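Local coordinates for protein similar to sp|P32453 Saccharomyces cerevisiae YNL315c ATP11 (Candida glabrata CBS 138, PDB 2P4F) that probably acts as a mitochondrial chaperone that, like yeast Atp11, binds unassembled beta subunits of the F1 ATPase, at residues V135-Y140 and M229-G234; Y150-P155 and W186-P191; F157-P162 and N288-L293; T193-I198 and T216-L221; F210-T215 and Q235-S240. All blocks are in the same frame, centred on the assembly; numbering follows the deposited sequence.

Contact 1: V135-Y140 and M229-G234; sequences VAVVPY and MVLMNG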
# COMPACT_ATOMS: atom_id res chain seq x y z
N VAL A 135 3.23 -10.12 -1.30
CA VAL A 135 3.79 -10.07 -2.63
C VAL A 135 2.66 -9.95 -3.64
O VAL A 135 1.68 -10.68 -3.48
CB VAL A 135 4.63 -11.33 -2.95
CG1 VAL A 135 5.25 -11.25 -4.33
CG2 VAL A 135 5.71 -11.50 -1.89
N ALA A 136 2.79 -9.07 -4.63
CA ALA A 136 1.76 -8.97 -5.66
C ALA A 136 2.39 -8.47 -6.94
O ALA A 136 3.48 -7.88 -6.90
CB ALA A 136 0.63 -8.03 -5.24
N VAL A 137 1.66 -8.71 -8.03
CA VAL A 137 1.96 -8.05 -9.29
C VAL A 137 0.67 -7.35 -9.73
O VAL A 137 -0.36 -8.06 -9.82
CB VAL A 137 2.44 -9.07 -10.32
CG1 VAL A 137 2.67 -8.38 -11.65
CG2 VAL A 137 3.71 -9.73 -9.81
N VAL A 138 0.69 -6.07 -9.99
CA VAL A 138 -0.47 -5.20 -10.23
C VAL A 138 -0.39 -4.60 -11.61
O VAL A 138 0.69 -4.10 -11.95
CB VAL A 138 -0.47 -4.06 -9.17
CG1 VAL A 138 -1.65 -3.13 -9.28
CG2 VAL A 138 -0.43 -4.66 -7.75
N PRO A 139 -1.39 -4.64 -12.47
CA PRO A 139 -1.23 -3.93 -13.76
C PRO A 139 -1.20 -2.44 -13.49
O PRO A 139 -1.90 -1.90 -12.62
CB PRO A 139 -2.49 -4.28 -14.58
CG PRO A 139 -3.45 -4.80 -13.59
CD PRO A 139 -2.69 -5.31 -12.40
N TYR A 140 -0.37 -1.77 -14.28
CA TYR A 140 -0.22 -0.34 -14.06
C TYR A 140 -1.45 0.44 -14.51
O TYR A 140 -2.08 1.16 -13.73
CB TYR A 140 1.06 0.14 -14.77
CG TYR A 140 1.24 1.63 -14.48
CD1 TYR A 140 1.67 2.09 -13.24
CD2 TYR A 140 1.00 2.57 -15.49
CE1 TYR A 140 1.85 3.45 -12.97
CE2 TYR A 140 1.18 3.92 -15.21
CZ TYR A 140 1.60 4.35 -13.97
OH TYR A 140 1.76 5.68 -13.73
N MET A 229 3.33 -3.45 -15.75
CA MET A 229 3.37 -4.20 -14.51
C MET A 229 3.98 -3.43 -13.36
O MET A 229 4.96 -2.73 -13.61
CB MET A 229 4.31 -5.43 -14.69
CG MET A 229 3.86 -6.53 -15.59
SD MET A 229 5.29 -7.67 -15.67
CE MET A 229 4.95 -8.67 -14.22
N VAL A 230 3.40 -3.57 -12.18
CA VAL A 230 3.97 -3.03 -10.94
C VAL A 230 4.28 -4.19 -10.03
O VAL A 230 3.39 -5.05 -9.84
CB VAL A 230 2.99 -2.03 -10.26
CG1 VAL A 230 3.48 -1.60 -8.90
CG2 VAL A 230 2.80 -0.86 -11.23
N LEU A 231 5.47 -4.27 -9.48
CA LEU A 231 5.84 -5.39 -8.59
C LEU A 231 5.76 -4.87 -7.16
O LEU A 231 6.34 -3.80 -6.86
CB LEU A 231 7.27 -5.85 -8.93
CG LEU A 231 7.38 -6.52 -10.32
CD1 LEU A 231 8.79 -7.11 -10.37
CD2 LEU A 231 6.34 -7.55 -10.57
N MET A 232 5.05 -5.61 -6.29
CA MET A 232 4.90 -5.17 -4.89
C MET A 232 5.54 -6.12 -3.92
O MET A 232 5.39 -7.34 -4.16
CB MET A 232 3.39 -5.09 -4.58
CG MET A 232 3.14 -4.53 -3.18
SD MET A 232 1.40 -4.81 -2.67
CE MET A 232 1.57 -6.49 -2.05
N ASN A 233 6.28 -5.62 -2.96
CA ASN A 233 6.80 -6.47 -1.89
C ASN A 233 6.52 -5.74 -0.58
O ASN A 233 6.78 -4.55 -0.48
CB ASN A 233 8.29 -6.81 -2.00
CG ASN A 233 9.17 -5.58 -2.09
OD1 ASN A 233 9.16 -4.92 -3.13
ND2 ASN A 233 9.97 -5.18 -1.12
N GLY A 234 5.97 -6.43 0.40
CA GLY A 234 5.80 -5.78 1.70
C GLY A 234 6.24 -6.74 2.77
O GLY A 234 6.37 -7.97 2.57
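Ala136 and Val138 pair with Met232 and Val230 at one margin of the antiparallel half-barrel sheet, joining the outermost strand 133-139 to strand 229-236. Segments 135-139 and 229-234 run antiparallel with their axes 4.6 Å apart. Ala136 and Met232 form one hydrogen-bonded pair, its two bonds unequal: Met232 N reaches Ala136 O at 2.8 Å, whereas Ala136 N lies 3.2 Å from Met232 O and above the carbonyl plane. Val138 and Val230 make the second, more even pair. Met232 O also accepts from Trp123 NE1 of helix 116-126, which lies over the face carrying Val135, Val137 and Leu231. On the other face, toward helix 140-153, the bend at chi3 of Met232 (84°) brings CE to 3.7 Å from Ala136 CB. Farther along, Val230 CG2 meets the edge of the Tyr140 ring at CD1, 3.7 Å away, where the chain has just turned into that helix. The helix 116-126 face is tighter. Val137 and Leu231 run alongside each other on this face, with CG2 of the valine 3.5 Å from CD2 of the leucine, while the other branch, Val137 CG1, is pressed to 3.4 Å from Met229 CE.

Contact 2: Y150-P155 and W186-P191; sequences YAVKNP and WQFAGP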
# COMPACT_ATOMS: atom_id res chain seq x y z
N TYR A 150 -4.22 9.21 -6.68
CA TYR A 150 -4.85 9.62 -5.41
C TYR A 150 -3.82 9.67 -4.29
O TYR A 150 -3.97 10.52 -3.40
CB TYR A 150 -5.96 8.65 -5.02
CG TYR A 150 -7.26 8.92 -5.74
CD1 TYR A 150 -8.05 10.00 -5.32
CD2 TYR A 150 -7.70 8.15 -6.79
CE1 TYR A 150 -9.25 10.31 -5.93
CE2 TYR A 150 -8.92 8.43 -7.42
CZ TYR A 150 -9.67 9.50 -6.97
OH TYR A 150 -10.86 9.83 -7.56
N ALA A 151 -2.81 8.83 -4.31
CA ALA A 151 -1.81 8.76 -3.22
C ALA A 151 -1.00 10.05 -3.22
O ALA A 151 -0.66 10.55 -2.13
CB ALA A 151 -0.93 7.55 -3.41
N VAL A 152 -0.63 10.56 -4.37
CA VAL A 152 0.18 11.81 -4.39
C VAL A 152 -0.59 12.96 -3.77
O VAL A 152 -0.09 13.74 -2.96
CB VAL A 152 0.62 12.17 -5.83
CG1 VAL A 152 1.14 13.60 -5.88
CG2 VAL A 152 1.68 11.17 -6.32
N LYS A 153 -1.88 13.07 -4.14
CA LYS A 153 -2.70 14.20 -3.66
C LYS A 153 -3.18 13.96 -2.24
O LYS A 153 -3.52 14.95 -1.59
CB LYS A 153 -3.93 14.35 -4.60
CG LYS A 153 -3.49 14.93 -5.94
CD LYS A 153 -4.58 15.16 -6.92
CE LYS A 153 -4.01 16.18 -7.93
NZ LYS A 153 -2.65 16.59 -7.46
N ASN A 154 -3.24 12.74 -1.75
CA ASN A 154 -3.85 12.39 -0.46
C ASN A 154 -2.94 11.42 0.29
O ASN A 154 -3.36 10.29 0.51
CB ASN A 154 -5.22 11.74 -0.69
CG ASN A 154 -6.17 12.65 -1.49
OD1 ASN A 154 -6.78 13.56 -0.92
ND2 ASN A 154 -6.26 12.36 -2.78
N PRO A 155 -1.73 11.82 0.63
CA PRO A 155 -0.71 10.85 1.05
C PRO A 155 -0.86 10.33 2.47
O PRO A 155 -0.08 9.45 2.85
CB PRO A 155 0.62 11.62 0.88
CG PRO A 155 0.21 13.06 1.15
CD PRO A 155 -1.15 13.17 0.48
N TRP A 186 1.74 7.34 2.37
CA TRP A 186 2.41 7.09 1.11
C TRP A 186 3.66 7.96 1.02
O TRP A 186 3.59 9.17 1.31
CB TRP A 186 1.49 7.41 -0.05
CG TRP A 186 0.35 6.46 -0.20
CD1 TRP A 186 -0.91 6.55 0.35
CD2 TRP A 186 0.36 5.25 -0.97
NE1 TRP A 186 -1.70 5.47 -0.02
CE2 TRP A 186 -0.92 4.66 -0.84
CE3 TRP A 186 1.35 4.62 -1.76
CZ2 TRP A 186 -1.25 3.47 -1.48
CZ3 TRP A 186 1.00 3.44 -2.38
CH2 TRP A 186 -0.28 2.87 -2.25
N GLN A 187 4.76 7.35 0.67
CA GLN A 187 6.03 8.05 0.54
C GLN A 187 6.59 7.80 -0.86
O GLN A 187 6.67 6.62 -1.32
CB GLN A 187 7.02 7.58 1.62
CG GLN A 187 6.50 8.01 2.97
CD GLN A 187 7.63 8.25 3.94
OE1 GLN A 187 8.60 7.49 3.93
NE2 GLN A 187 7.44 9.31 4.71
N PHE A 188 6.97 8.86 -1.53
CA PHE A 188 7.44 8.77 -2.93
C PHE A 188 8.95 8.79 -2.84
O PHE A 188 9.55 9.84 -2.67
CB PHE A 188 6.80 9.92 -3.74
CG PHE A 188 5.28 9.70 -3.65
CD1 PHE A 188 4.64 8.82 -4.50
CD2 PHE A 188 4.53 10.33 -2.68
CE1 PHE A 188 3.28 8.53 -4.41
CE2 PHE A 188 3.17 10.06 -2.55
CZ PHE A 188 2.57 9.16 -3.40
N ALA A 189 9.57 7.63 -2.91
CA ALA A 189 11.00 7.50 -2.66
C ALA A 189 11.74 7.93 -3.90
O ALA A 189 12.77 8.63 -3.87
CB ALA A 189 11.31 6.04 -2.32
N GLY A 190 11.23 7.53 -5.04
CA GLY A 190 11.88 7.95 -6.28
C GLY A 190 10.93 7.75 -7.45
O GLY A 190 9.80 7.29 -7.27
N PRO A 191 11.34 8.08 -8.67
CA PRO A 191 10.38 8.03 -9.77
C PRO A 191 9.86 6.63 -10.02
O PRO A 191 8.74 6.50 -10.58
CB PRO A 191 11.19 8.50 -10.99
CG PRO A 191 12.61 8.48 -10.60
CD PRO A 191 12.67 8.55 -9.10
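The backbones of Pro155 and Trp186 come together just past the end of helix 140-153, where Trp186 N donates a nearly straight bond of 2.8 Å to Pro155 O, in the plane of that carbonyl. This single bond joins the turn after the helix to strand 179-190, and the rest of the contact is made by the aromatic side chains against helix side chains and backbone. Ala151 CB sits over one face of the indole, 3.6 Å from the centroid of the five-membered ring of Trp186 and only 12° off its normal, a close CH-pi contact. Two residues on along the strand, Phe188 receives the helix differently. Val152 CG2 lies over its ring, 3.6 Å from Phe188 CE1, in a second CH-pi contact, while Ala151 CB also approaches the ring edge, 3.9 Å from Phe188 CZ. At the helix end, Asn154 folds back, with ND2 donating to Tyr150 O at 3.0 Å on a carbonyl lone pair. Tyr258 meets the Trp186 ring edge-to-face and bonds through OH to Asn154 O. Helix 266-280 touches Tyr150, Asn154 and Pro155, whereas Val194 and Cys196 of the neighbouring strand 193-200 pack on Trp186.

Contact 3: F157-P162 and N288-L293; sequences FVLPLP and NKLIQL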
# COMPACT_ATOMS: atom_id res chain seq x y z
N PHE A 157 -3.57 8.81 5.59
CA PHE A 157 -4.95 8.42 5.92
C PHE A 157 -4.92 7.67 7.26
O PHE A 157 -3.85 7.45 7.82
CB PHE A 157 -5.57 7.58 4.82
CG PHE A 157 -7.11 7.53 4.82
CD1 PHE A 157 -7.86 8.70 5.03
CD2 PHE A 157 -7.76 6.34 4.61
CE1 PHE A 157 -9.27 8.68 5.00
CE2 PHE A 157 -9.16 6.31 4.58
CZ PHE A 157 -9.89 7.48 4.76
N VAL A 158 -6.11 7.35 7.77
CA VAL A 158 -6.23 6.50 8.97
C VAL A 158 -7.15 5.36 8.62
O VAL A 158 -8.16 5.60 7.91
CB VAL A 158 -6.81 7.32 10.14
CG1 VAL A 158 -7.10 6.43 11.31
CG2 VAL A 158 -5.79 8.42 10.49
N LEU A 159 -6.84 4.14 9.06
CA LEU A 159 -7.74 3.03 8.85
C LEU A 159 -7.89 2.26 10.15
O LEU A 159 -6.92 2.14 10.89
CB LEU A 159 -7.20 2.01 7.82
CG LEU A 159 -7.25 2.43 6.36
CD1 LEU A 159 -6.52 1.35 5.53
CD2 LEU A 159 -8.66 2.62 5.83
N PRO A 160 -9.05 1.69 10.38
CA PRO A 160 -9.17 0.85 11.55
C PRO A 160 -8.68 -0.57 11.26
O PRO A 160 -8.87 -1.15 10.19
CB PRO A 160 -10.70 0.82 11.76
CG PRO A 160 -11.25 0.91 10.36
CD PRO A 160 -10.30 1.77 9.58
N LEU A 161 -8.04 -1.13 12.27
CA LEU A 161 -7.82 -2.56 12.30
C LEU A 161 -8.80 -3.18 13.32
O LEU A 161 -8.73 -2.96 14.54
CB LEU A 161 -6.35 -2.78 12.59
CG LEU A 161 -5.85 -4.21 12.70
CD1 LEU A 161 -6.27 -4.95 11.43
CD2 LEU A 161 -4.34 -4.21 12.92
N PRO A 162 -9.76 -3.96 12.84
CA PRO A 162 -10.72 -4.59 13.76
C PRO A 162 -10.01 -5.63 14.61
O PRO A 162 -9.09 -6.32 14.14
CB PRO A 162 -11.74 -5.31 12.87
CG PRO A 162 -11.46 -4.77 11.50
CD PRO A 162 -10.03 -4.28 11.44
N ASN A 288 -16.30 8.16 12.77
CA ASN A 288 -17.39 7.19 12.71
C ASN A 288 -17.70 6.78 11.29
O ASN A 288 -17.90 5.58 11.06
CB ASN A 288 -18.60 7.79 13.44
CG ASN A 288 -18.06 7.97 14.87
OD1 ASN A 288 -18.19 6.98 15.60
ND2 ASN A 288 -17.47 9.14 15.18
N LYS A 289 -17.72 7.74 10.36
CA LYS A 289 -18.03 7.33 8.98
C LYS A 289 -16.88 6.51 8.41
O LYS A 289 -17.06 5.53 7.68
CB LYS A 289 -18.25 8.56 8.13
CG LYS A 289 -18.47 8.31 6.66
CD LYS A 289 -19.89 7.85 6.38
CE LYS A 289 -20.13 7.58 4.90
NZ LYS A 289 -20.21 8.83 4.09
N LEU A 290 -15.66 6.89 8.76
CA LEU A 290 -14.48 6.11 8.35
C LEU A 290 -14.61 4.65 8.74
O LEU A 290 -14.41 3.69 8.00
CB LEU A 290 -13.19 6.63 9.03
CG LEU A 290 -11.98 5.65 8.89
CD1 LEU A 290 -11.56 5.64 7.43
CD2 LEU A 290 -10.89 6.04 9.85
N ILE A 291 -14.97 4.46 10.00
CA ILE A 291 -15.10 3.08 10.51
C ILE A 291 -16.24 2.36 9.82
O ILE A 291 -16.13 1.19 9.43
CB ILE A 291 -15.28 3.10 12.04
CG1 ILE A 291 -14.00 3.56 12.72
CG2 ILE A 291 -15.75 1.72 12.47
CD1 ILE A 291 -14.08 3.84 14.20
N GLN A 292 -17.35 3.04 9.60
CA GLN A 292 -18.45 2.39 8.87
C GLN A 292 -18.05 2.00 7.45
O GLN A 292 -18.36 0.91 6.94
CB GLN A 292 -19.63 3.35 8.85
CG GLN A 292 -20.85 2.91 8.05
CD GLN A 292 -20.94 3.55 6.67
OE1 GLN A 292 -21.96 3.55 5.99
NE2 GLN A 292 -19.81 4.11 6.24
N LEU A 293 -17.36 2.91 6.75
CA LEU A 293 -17.04 2.66 5.37
C LEU A 293 -15.91 1.64 5.27
O LEU A 293 -15.83 0.90 4.30
CB LEU A 293 -16.60 3.94 4.64
CG LEU A 293 -17.67 4.98 4.35
CD1 LEU A 293 -17.02 6.29 3.89
CD2 LEU A 293 -18.64 4.55 3.27
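Leu290 carries nearly the whole contact between helix 287-295 and strand 156-162, meeting Phe157, Val158 and Pro160. Its CB points toward the strand, and CG stands anti to the backbone N (chi1 167°), which carries the branch point onward to the strand backbone. There CG lies 4.3 Å from Pro160 CD and 3.9 Å from Val158 O. The two methyl groups then part around this carbonyl. CD1 is 3.4 Å from Val158 O and continues to the ring of Phe157, where it meets CZ at 3.6 Å; the two side chains run past one another in opposite senses. CD2 comes equally near Val158 O and is 4.1 Å from Val158 CG1, the valine and leucine side chains crossing at about a right angle. Val158 O is therefore buried under aliphatic carbon and has no hydrogen-bonding partner in the model. The next residue, Ile291, completes the contact: its CG1 rests 4.4 Å from Pro160 CB. The axes of 157-162 and 288-293 are 8.2 Å apart at their closest and inclined by 57°; the side chains that meet are all apolar.

Strand 156-162 is the outermost strand on this side of the sheet. Phe157, Leu159 and Leu161 make backbone bonds to strand 179-190, so the C-terminal helix packs at the margin facing away from that partner. Helix 266-280 adds to this packing, through Leu274 on Leu290, Leu275 on Phe157 and Phe278 on Val158. Helix 244-257 packs against Leu159, and its Phe257 also meets the Phe157 ring.

Contact 4: T193-I198 and T216-L221; sequences TVHCLI and TIQFHL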
# COMPACT_ATOMS: atom_id res chain seq x y z
N THR A 193 9.72 4.16 -7.48
CA THR A 193 9.59 3.43 -6.22
C THR A 193 8.70 4.18 -5.25
O THR A 193 9.03 5.31 -4.85
CB THR A 193 10.98 3.25 -5.56
OG1 THR A 193 11.96 2.86 -6.55
CG2 THR A 193 10.98 2.14 -4.49
N VAL A 194 7.59 3.56 -4.88
CA VAL A 194 6.56 4.20 -4.04
C VAL A 194 6.36 3.34 -2.83
O VAL A 194 6.29 2.10 -2.97
CB VAL A 194 5.25 4.34 -4.84
CG1 VAL A 194 4.14 4.92 -3.94
CG2 VAL A 194 5.46 5.22 -6.08
N HIS A 195 6.33 3.93 -1.63
CA HIS A 195 6.18 3.14 -0.42
C HIS A 195 4.83 3.43 0.25
O HIS A 195 4.37 4.58 0.18
CB HIS A 195 7.28 3.49 0.59
CG HIS A 195 8.66 3.14 0.10
ND1 HIS A 195 9.77 3.58 0.81
CD2 HIS A 195 9.10 2.37 -0.92
CE1 HIS A 195 10.84 3.08 0.17
NE2 HIS A 195 10.48 2.34 -0.89
N CYS A 196 4.27 2.44 0.91
CA CYS A 196 3.09 2.65 1.75
C CYS A 196 3.46 2.15 3.13
O CYS A 196 3.86 0.95 3.24
CB CYS A 196 1.89 1.89 1.13
SG CYS A 196 0.40 2.19 2.15
N LEU A 197 3.40 2.96 4.18
CA LEU A 197 3.83 2.62 5.52
C LEU A 197 2.61 2.61 6.43
O LEU A 197 1.83 3.59 6.38
CB LEU A 197 4.81 3.68 6.04
CG LEU A 197 6.00 4.07 5.12
CD1 LEU A 197 6.88 5.07 5.87
CD2 LEU A 197 6.75 2.85 4.64
N ILE A 198 2.42 1.59 7.22
CA ILE A 198 1.29 1.50 8.13
C ILE A 198 1.80 1.37 9.55
O ILE A 198 2.62 0.49 9.85
CB ILE A 198 0.32 0.37 7.70
CG1 ILE A 198 0.03 0.38 6.19
CG2 ILE A 198 -0.98 0.46 8.53
CD1 ILE A 198 -0.91 -0.77 5.75
N THR A 216 5.52 -2.28 5.92
CA THR A 216 6.07 -1.37 4.89
C THR A 216 5.87 -2.07 3.57
O THR A 216 6.24 -3.27 3.42
CB THR A 216 7.56 -1.13 5.13
OG1 THR A 216 7.66 -0.33 6.36
CG2 THR A 216 8.25 -0.30 4.06
N ILE A 217 5.34 -1.40 2.58
CA ILE A 217 5.08 -1.96 1.26
C ILE A 217 5.83 -1.12 0.25
O ILE A 217 5.76 0.10 0.29
CB ILE A 217 3.57 -1.99 0.96
CG1 ILE A 217 2.79 -2.72 2.10
CG2 ILE A 217 3.34 -2.59 -0.39
CD1 ILE A 217 1.33 -2.51 2.10
N GLN A 218 6.52 -1.81 -0.70
CA GLN A 218 7.14 -1.13 -1.81
C GLN A 218 6.38 -1.51 -3.09
O GLN A 218 6.06 -2.71 -3.27
CB GLN A 218 8.61 -1.53 -2.03
CG GLN A 218 9.55 -1.22 -0.85
CD GLN A 218 10.98 -1.38 -1.36
OE1 GLN A 218 11.38 -2.56 -1.58
NE2 GLN A 218 11.71 -0.28 -1.60
N PHE A 219 6.16 -0.47 -3.92
CA PHE A 219 5.66 -0.68 -5.28
C PHE A 219 6.73 -0.23 -6.24
O PHE A 219 7.16 0.91 -6.16
CB PHE A 219 4.38 0.12 -5.50
CG PHE A 219 3.22 -0.34 -4.66
CD1 PHE A 219 2.33 -1.32 -5.09
CD2 PHE A 219 3.01 0.24 -3.40
CE1 PHE A 219 1.23 -1.76 -4.33
CE2 PHE A 219 1.93 -0.19 -2.63
CZ PHE A 219 1.04 -1.15 -3.10
N HIS A 220 7.17 -1.16 -7.10
CA HIS A 220 8.23 -0.85 -8.04
C HIS A 220 7.65 -0.61 -9.41
O HIS A 220 6.94 -1.49 -9.90
CB HIS A 220 9.20 -2.04 -8.13
CG HIS A 220 9.80 -2.28 -6.77
ND1 HIS A 220 10.80 -1.49 -6.25
CD2 HIS A 220 9.47 -3.23 -5.85
CE1 HIS A 220 11.09 -1.95 -5.05
NE2 HIS A 220 10.29 -3.01 -4.75
N LEU A 221 7.91 0.52 -10.02
CA LEU A 221 7.29 0.92 -11.28
C LEU A 221 8.21 0.79 -12.48
O LEU A 221 7.89 1.22 -13.58
CB LEU A 221 6.85 2.41 -11.17
CG LEU A 221 6.03 2.77 -9.93
CD1 LEU A 221 5.60 4.23 -10.10
CD2 LEU A 221 4.86 1.83 -9.70
O HOH W 1 12.03 0.38 -7.79
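His195 and Gln218 both hold CG anti to the carbonyl carbon (chi1 -64° and -61°), which sends their side chains the same way from a non-hydrogen-bonded pair of antiparallel strands. Lying side by side, they meet through Gln218 NE2, which donates to His195 NE2 at 3.0 Å in an almost straight bond (175°). His195 NE2 lies in the amide plane of Gln218, whereas the donor is tilted out of the imidazole plane. As NE2 of His195 accepts here, the ring is probably neutral with its proton on ND1. Beside this bond, Gln218 CG rests 3.6 Å from His195 CD2. The amide is gripped at both ends: NE2 also donates to Lys100 O, and OE1 bonds with Tyr105 OH and Asn233 ND2, which fixes its rotation.

On the same face a water joins the next pair, 2.8 Å from Thr193 OG1 and 2.7 Å from His220 ND1, in the plane of the His220 ring. The ring's other nitrogen, NE2, bonds to Asn233 OD1. At the other end Leu197 CD2 is 3.5 Å from Thr216 CG2. The reverse face is apolar, with Val194, Cys196, Ile217 and Phe219; Val194 CG2 approaches Leu221 CD1 at 4.1 Å. Four backbone bonds hold the strands, two in the Val194-Phe219 pair and two in the Cys196-Ile217 pair, and Ile217 O also receives His195 CA at 3.1 Å.

These are the two central strands of the sheet. Strand 179-190 flanks 193-200, strand 229-236 flanks 215-220, and helix 140-153 lies against the apolar face, where Phe144 meets the Phe219 ring and Tyr148 touches Val194 and Leu221.

Contact 5: F210-T215 and Q235-S240; sequences FAKPHT and QVESDS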
# COMPACT_ATOMS: atom_id res chain seq x y z
N PHE A 210 7.83 1.29 18.72
CA PHE A 210 6.44 1.47 18.24
C PHE A 210 6.36 2.54 17.16
O PHE A 210 5.34 2.64 16.43
CB PHE A 210 5.55 1.87 19.41
CG PHE A 210 5.61 0.86 20.55
CD1 PHE A 210 5.51 -0.49 20.27
CD2 PHE A 210 5.76 1.29 21.86
CE1 PHE A 210 5.55 -1.43 21.25
CE2 PHE A 210 5.80 0.34 22.87
CZ PHE A 210 5.70 -1.00 22.57
N ALA A 211 7.42 3.35 17.05
CA ALA A 211 7.48 4.43 16.09
C ALA A 211 7.70 3.86 14.69
O ALA A 211 7.30 4.43 13.67
CB ALA A 211 8.61 5.39 16.44
N LYS A 212 8.35 2.69 14.61
CA LYS A 212 8.51 1.99 13.32
C LYS A 212 7.17 1.51 12.75
O LYS A 212 6.38 0.97 13.49
CB LYS A 212 9.46 0.83 13.60
CG LYS A 212 9.85 -0.23 12.66
CD LYS A 212 10.93 -1.16 13.23
CE LYS A 212 10.42 -1.84 14.50
NZ LYS A 212 10.75 -3.30 14.52
N PRO A 213 6.92 1.66 11.46
CA PRO A 213 5.72 1.05 10.90
C PRO A 213 5.73 -0.45 11.12
O PRO A 213 6.76 -1.10 10.98
CB PRO A 213 5.80 1.31 9.39
CG PRO A 213 6.90 2.28 9.21
CD PRO A 213 7.76 2.34 10.45
N HIS A 214 4.58 -1.04 11.44
CA HIS A 214 4.58 -2.51 11.49
C HIS A 214 4.55 -3.12 10.10
O HIS A 214 4.92 -4.29 9.94
CB HIS A 214 3.38 -3.00 12.29
CG HIS A 214 2.05 -2.43 11.89
ND1 HIS A 214 1.43 -2.79 10.71
CD2 HIS A 214 1.24 -1.55 12.58
CE1 HIS A 214 0.26 -2.13 10.66
NE2 HIS A 214 0.13 -1.38 11.78
N THR A 215 4.09 -2.37 9.09
CA THR A 215 3.98 -2.90 7.71
C THR A 215 4.60 -1.88 6.75
O THR A 215 4.18 -0.68 6.81
CB THR A 215 2.51 -3.15 7.36
OG1 THR A 215 2.00 -4.16 8.24
CG2 THR A 215 2.38 -3.73 5.93
N GLN A 235 6.51 -6.17 3.93
CA GLN A 235 6.96 -7.00 5.06
C GLN A 235 6.16 -6.56 6.30
O GLN A 235 5.96 -5.32 6.48
CB GLN A 235 8.45 -6.85 5.38
CG GLN A 235 9.37 -7.72 4.53
CD GLN A 235 10.84 -7.38 4.65
OE1 GLN A 235 11.70 -7.91 3.95
NE2 GLN A 235 11.16 -6.46 5.55
N VAL A 236 5.74 -7.48 7.12
CA VAL A 236 5.10 -7.18 8.40
C VAL A 236 6.08 -7.50 9.50
O VAL A 236 6.67 -8.61 9.51
CB VAL A 236 3.80 -8.01 8.60
CG1 VAL A 236 3.10 -7.67 9.91
CG2 VAL A 236 2.93 -7.74 7.39
N GLU A 237 6.30 -6.61 10.44
CA GLU A 237 7.27 -6.83 11.50
C GLU A 237 6.83 -7.95 12.44
O GLU A 237 5.72 -8.04 12.94
CB GLU A 237 7.45 -5.53 12.28
CG GLU A 237 8.09 -4.38 11.53
CD GLU A 237 9.53 -4.69 11.20
OE1 GLU A 237 9.88 -4.77 10.01
OE2 GLU A 237 10.33 -4.88 12.14
N SER A 238 7.77 -8.87 12.71
CA SER A 238 7.35 -10.03 13.51
C SER A 238 7.10 -9.64 14.96
O SER A 238 6.33 -10.35 15.63
CB SER A 238 8.35 -11.18 13.41
OG SER A 238 9.69 -10.73 13.46
N ASP A 239 7.71 -8.57 15.45
CA ASP A 239 7.53 -8.11 16.83
C ASP A 239 6.18 -7.44 17.04
O ASP A 239 5.84 -7.08 18.15
CB ASP A 239 8.58 -7.04 17.19
CG ASP A 239 8.51 -5.95 16.11
OD1 ASP A 239 7.51 -5.19 16.04
OD2 ASP A 239 9.46 -5.83 15.29
N SER A 240 5.41 -7.17 15.97
CA SER A 240 4.17 -6.44 16.14
C SER A 240 3.00 -7.38 16.36
O SER A 240 3.15 -8.58 16.11
CB SER A 240 3.89 -5.62 14.88
OG SER A 240 3.34 -6.49 13.91
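Lys212 forms salt bridges with Glu237 and Asp239, joining the segment after helix 208-211 to the turn that follows strand 229-236. Its chain bends at chi3 and again at chi4 (135°), which puts NZ 2.9 Å from Glu237 OE2, on the anti side and tilted out of the carboxylate plane. NZ is also 2.9 Å from Asp239 OD2, coming from above that carboxylate, tip to tip; Asp239 is poorly ordered, so this second bridge is less certain.

Among neutral hydrogen bonds, Glu237 N donates to His214 O at 2.7 Å, in the carbonyl plane. Glu237 O is gripped twice by Ser240, through N and through OG. His214 ND1 is hydrogen-bonded to Thr215 OG1 at 2.9 Å, and NE2 of the same ring is bonded to Gln182 OE1.

Van der Waals contacts surround these bonds: His214 CB lies 3.7 Å from Ser240 CB, while Thr215 OG1 and Val236 CG2 are 3.8 Å apart. Val236 CA makes a CA-H...O contact with His214 O at 3.3 Å.

Thr215 and Val236 form a non-hydrogen-bonded antiparallel pair; toward strand 193-200, His214 and Thr215 make a classic beta bulge facing Ile198, and Glu237 to Ser240 a type I beta turn.

From the N terminus, the outermost strand 133-139 opens contact 1, helix 140-153 opens contact 2 and strand 156-162 opens contact 3. Contact 2 closes first, at 186-191, crossing contact 3. Contact 4 then opens at 193-198 and contact 5 at 210-215; they cross, because 216-221 closes contact 4 before 235-240 closes contact 5. Segment 229-234 closes contact 1, whose loop contains contacts 2 and 4 but crosses contacts 3 and 5. Contact 3 closes last, in the C-terminal helix, with contacts 4 and 5 nested inside. Together they join the outermost and central strands in one sheet and pack helices 140-153 and 287-295 against it, contact 4 touching contacts 1, 2 and 5.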